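Local coordinates for protein TssK C (Escherichia coli, PDB 5M2Y) that serves as a baseplate component of the bacterial type VI secretion system, this C-terminal domain probably helping to bind the membrane complex, at residues S36-G40 against H41-T45. Residues are numbered along the deposited sequence; the frame is centred on the assembly and turned at random.
Sequences SSMPG and HELQT
Met-38 lies against Glu-42 and Leu-43 where the loop after strand 28-35 turns into helix 40-50, a helix N-terminus with Pro-39 at the N-cap position. This junction sits at the surface of the TssK C-terminal domain, beside its antiparallel sheet. The Met-38 side chain is fully extended: CG stands anti to the backbone N (chi1 -175°) and the chain runs straight on, which lays it alongside the first helical turn. Its CB points toward the helix, and CG of Met-38 comes 3.9 Å from CB of Glu-42. The sulfur is next, with SD of Met-38 3.7 Å from CA of Leu-43, lying over the backbone of that turn while CD1 of Leu-43 also comes near it. At the tip, the Met-38 side chain crosses that of Glu-42 at about a right angle, its methyl CE 3.5 Å from CG of Glu-42, and CE also touches OE2, the carboxylate oxygen that forms a salt bridge with Lys-46. The other oxygen lies next to ring carbons CD and CG of Pro-39, OE1 of Glu-42 being 3.4 Å from CD, the two side chains running side by side in the same direction. On the inner flank, buried Leu-43 spreads both methyls against CB of Ser-36, CD1 at 4.0 Å, and it reaches Leu-117, which Met-38 touches too. The turn itself is closed by backbone bonds. Leu-43 N donates to Pro-39 O at 2.9 Å, and the same oxygen takes a weak second bond from Glu-42 N. Gln-44 N continues the helical pattern to Gly-40 O. One residue further along, His-41 O accepts from both the backbone N and the hydroxyl of Thr-45, with OG1 of Thr-45 2.9 Å from O of His-41.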
ATOM      1  N   SER A  36      -6.276  11.212   6.432  1.00 21.18           N
ATOM      2  CA  SER A  36      -7.434  11.642   5.690  1.00 22.04           C
ATOM      3  C   SER A  36      -8.272  12.653   6.460  1.00 26.49           C
ATOM      4  O   SER A  36      -8.122  12.778   7.666  1.00 25.70           O
ATOM      5  CB  SER A  36      -8.277  10.430   5.338  1.00 26.33           C
ATOM      6  OG  SER A  36      -9.155  10.828   4.316  1.00 37.02           O
ATOM      7  N   SER A  37      -9.162  13.368   5.753  1.00 24.82           N
ATOM      8  CA  SER A  37     -10.112  14.309   6.349  1.00 26.17           C
ATOM      9  C   SER A  37     -11.277  13.502   6.966  1.00 31.69           C
ATOM     10  O   SER A  37     -12.062  14.035   7.739  1.00 32.31           O
ATOM     11  CB  SER A  37     -10.612  15.301   5.302  1.00 30.56           C
ATOM     12  OG  SER A  37     -11.119  14.631   4.160  1.00 35.99           O
ATOM     13  N   MET A  38     -11.364  12.204   6.626  1.00 28.57           N
ATOM     14  CA  MET A  38     -12.350  11.252   7.144  1.00 28.31           C
ATOM     15  C   MET A  38     -12.007  10.948   8.610  1.00 32.10           C
ATOM     16  O   MET A  38     -10.826  10.781   8.925  1.00 32.26           O
ATOM     17  CB  MET A  38     -12.269   9.952   6.326  1.00 29.61           C
ATOM     18  CG  MET A  38     -13.300   8.912   6.653  1.00 32.84           C
ATOM     19  SD  MET A  38     -13.057   7.453   5.653  1.00 35.60           S
ATOM     20  CE  MET A  38     -14.558   6.735   5.804  1.00 33.39           C
ATOM     21  N   PRO A  39     -13.009  10.850   9.512  1.00 28.69           N
ATOM     22  CA  PRO A  39     -12.707  10.519  10.916  1.00 28.37           C
ATOM     23  C   PRO A  39     -11.903   9.214  11.027  1.00 30.65           C
ATOM     24  O   PRO A  39     -12.155   8.274  10.279  1.00 28.79           O
ATOM     25  CB  PRO A  39     -14.092  10.367  11.544  1.00 30.84           C
ATOM     26  CG  PRO A  39     -14.994  11.183  10.680  1.00 35.69           C
ATOM     27  CD  PRO A  39     -14.456  11.054   9.301  1.00 30.74           C
ATOM     28  N   GLY A  40     -10.910   9.203  11.917  1.00 27.40           N
ATOM     29  CA  GLY A  40     -10.012   8.072  12.143  1.00 26.38           C
ATOM     30  C   GLY A  40     -10.644   6.695  12.265  1.00 28.57           C
ATOM     31  O   GLY A  40     -10.186   5.744  11.631  1.00 26.41           O
ATOM     32  N   HIS A  41     -11.704   6.570  13.087  1.00 25.72           N
ATOM     33  CA  HIS A  41     -12.394   5.287  13.284  1.00 25.31           C
ATOM     34  C   HIS A  41     -13.089   4.821  11.999  1.00 27.21           C
ATOM     35  O   HIS A  41     -13.178   3.620  11.741  1.00 26.67           O
ATOM     36  CB  HIS A  41     -13.401   5.365  14.453  1.00 27.24           C
ATOM     37  CG  HIS A  41     -14.731   5.963  14.089  1.00 31.58           C
ATOM     38  ND1 HIS A  41     -14.926   7.326  14.040  1.00 34.04           N
ATOM     39  CD2 HIS A  41     -15.892   5.356  13.754  1.00 33.70           C
ATOM     40  CE1 HIS A  41     -16.191   7.511  13.689  1.00 33.86           C
ATOM     41  NE2 HIS A  41     -16.807   6.353  13.502  1.00 34.11           N
ATOM     42  N   GLU A  42     -13.583   5.784  11.201  1.00 22.34           N
ATOM     43  CA  GLU A  42     -14.278   5.514   9.944  1.00 21.29           C
ATOM     44  C   GLU A  42     -13.274   5.077   8.887  1.00 23.45           C
ATOM     45  O   GLU A  42     -13.554   4.153   8.127  1.00 22.87           O
ATOM     46  CB  GLU A  42     -14.997   6.768   9.494  1.00 23.18           C
ATOM     47  CG  GLU A  42     -16.319   6.496   8.838  1.00 33.10           C
ATOM     48  CD  GLU A  42     -16.956   7.790   8.356  1.00 46.58           C
ATOM     49  OE1 GLU A  42     -16.960   8.748   9.145  1.00 36.42           O
ATOM     50  OE2 GLU A  42     -17.372   7.853   7.183  1.00 36.11           O
ATOM     51  N   LEU A  43     -12.094   5.736   8.855  1.00 19.50           N
ATOM     52  CA  LEU A  43     -11.023   5.389   7.923  1.00 18.77           C
ATOM     53  C   LEU A  43     -10.539   3.957   8.202  1.00 21.38           C
ATOM     54  O   LEU A  43     -10.363   3.182   7.276  1.00 20.20           O
ATOM     55  CB  LEU A  43      -9.872   6.400   8.028  1.00 19.22           C
ATOM     56  CG  LEU A  43      -8.679   6.202   7.102  1.00 23.49           C
ATOM     57  CD1 LEU A  43      -9.028   6.549   5.698  1.00 23.65           C
ATOM     58  CD2 LEU A  43      -7.509   7.060   7.547  1.00 26.00           C
ATOM     59  N   GLN A  44     -10.389   3.595   9.486  1.00 18.12           N
ATOM     60  CA  GLN A  44      -9.943   2.259   9.892  1.00 17.16           C
ATOM     61  C   GLN A  44     -10.875   1.176   9.386  1.00 21.34           C
ATOM     62  O   GLN A  44     -10.418   0.128   8.917  1.00 20.55           O
ATOM     63  CB  GLN A  44      -9.879   2.170  11.413  1.00 18.36           C
ATOM     64  CG  GLN A  44      -9.158   0.936  11.908  1.00 20.17           C
ATOM     65  CD  GLN A  44      -9.066   0.909  13.407  1.00 27.80           C
ATOM     66  OE1 GLN A  44     -10.041   1.171  14.129  1.00 26.24           O
ATOM     67  NE2 GLN A  44      -7.882   0.521  13.892  1.00 21.55           N
ATOM     68  N   THR A  45     -12.179   1.436   9.543  1.00 19.56           N
ATOM     69  CA  THR A  45     -13.280   0.567   9.163  1.00 19.64           C
ATOM     70  C   THR A  45     -13.417   0.401   7.634  1.00 23.18           C
ATOM     71  O   THR A  45     -13.530  -0.722   7.160  1.00 24.32           O
ATOM     72  CB  THR A  45     -14.562   1.133   9.807  1.00 27.64           C
ATOM     73  OG1 THR A  45     -14.447   1.041  11.232  1.00 27.12           O
ATOM     74  CG2 THR A  45     -15.834   0.449   9.328  1.00 27.72           C
TER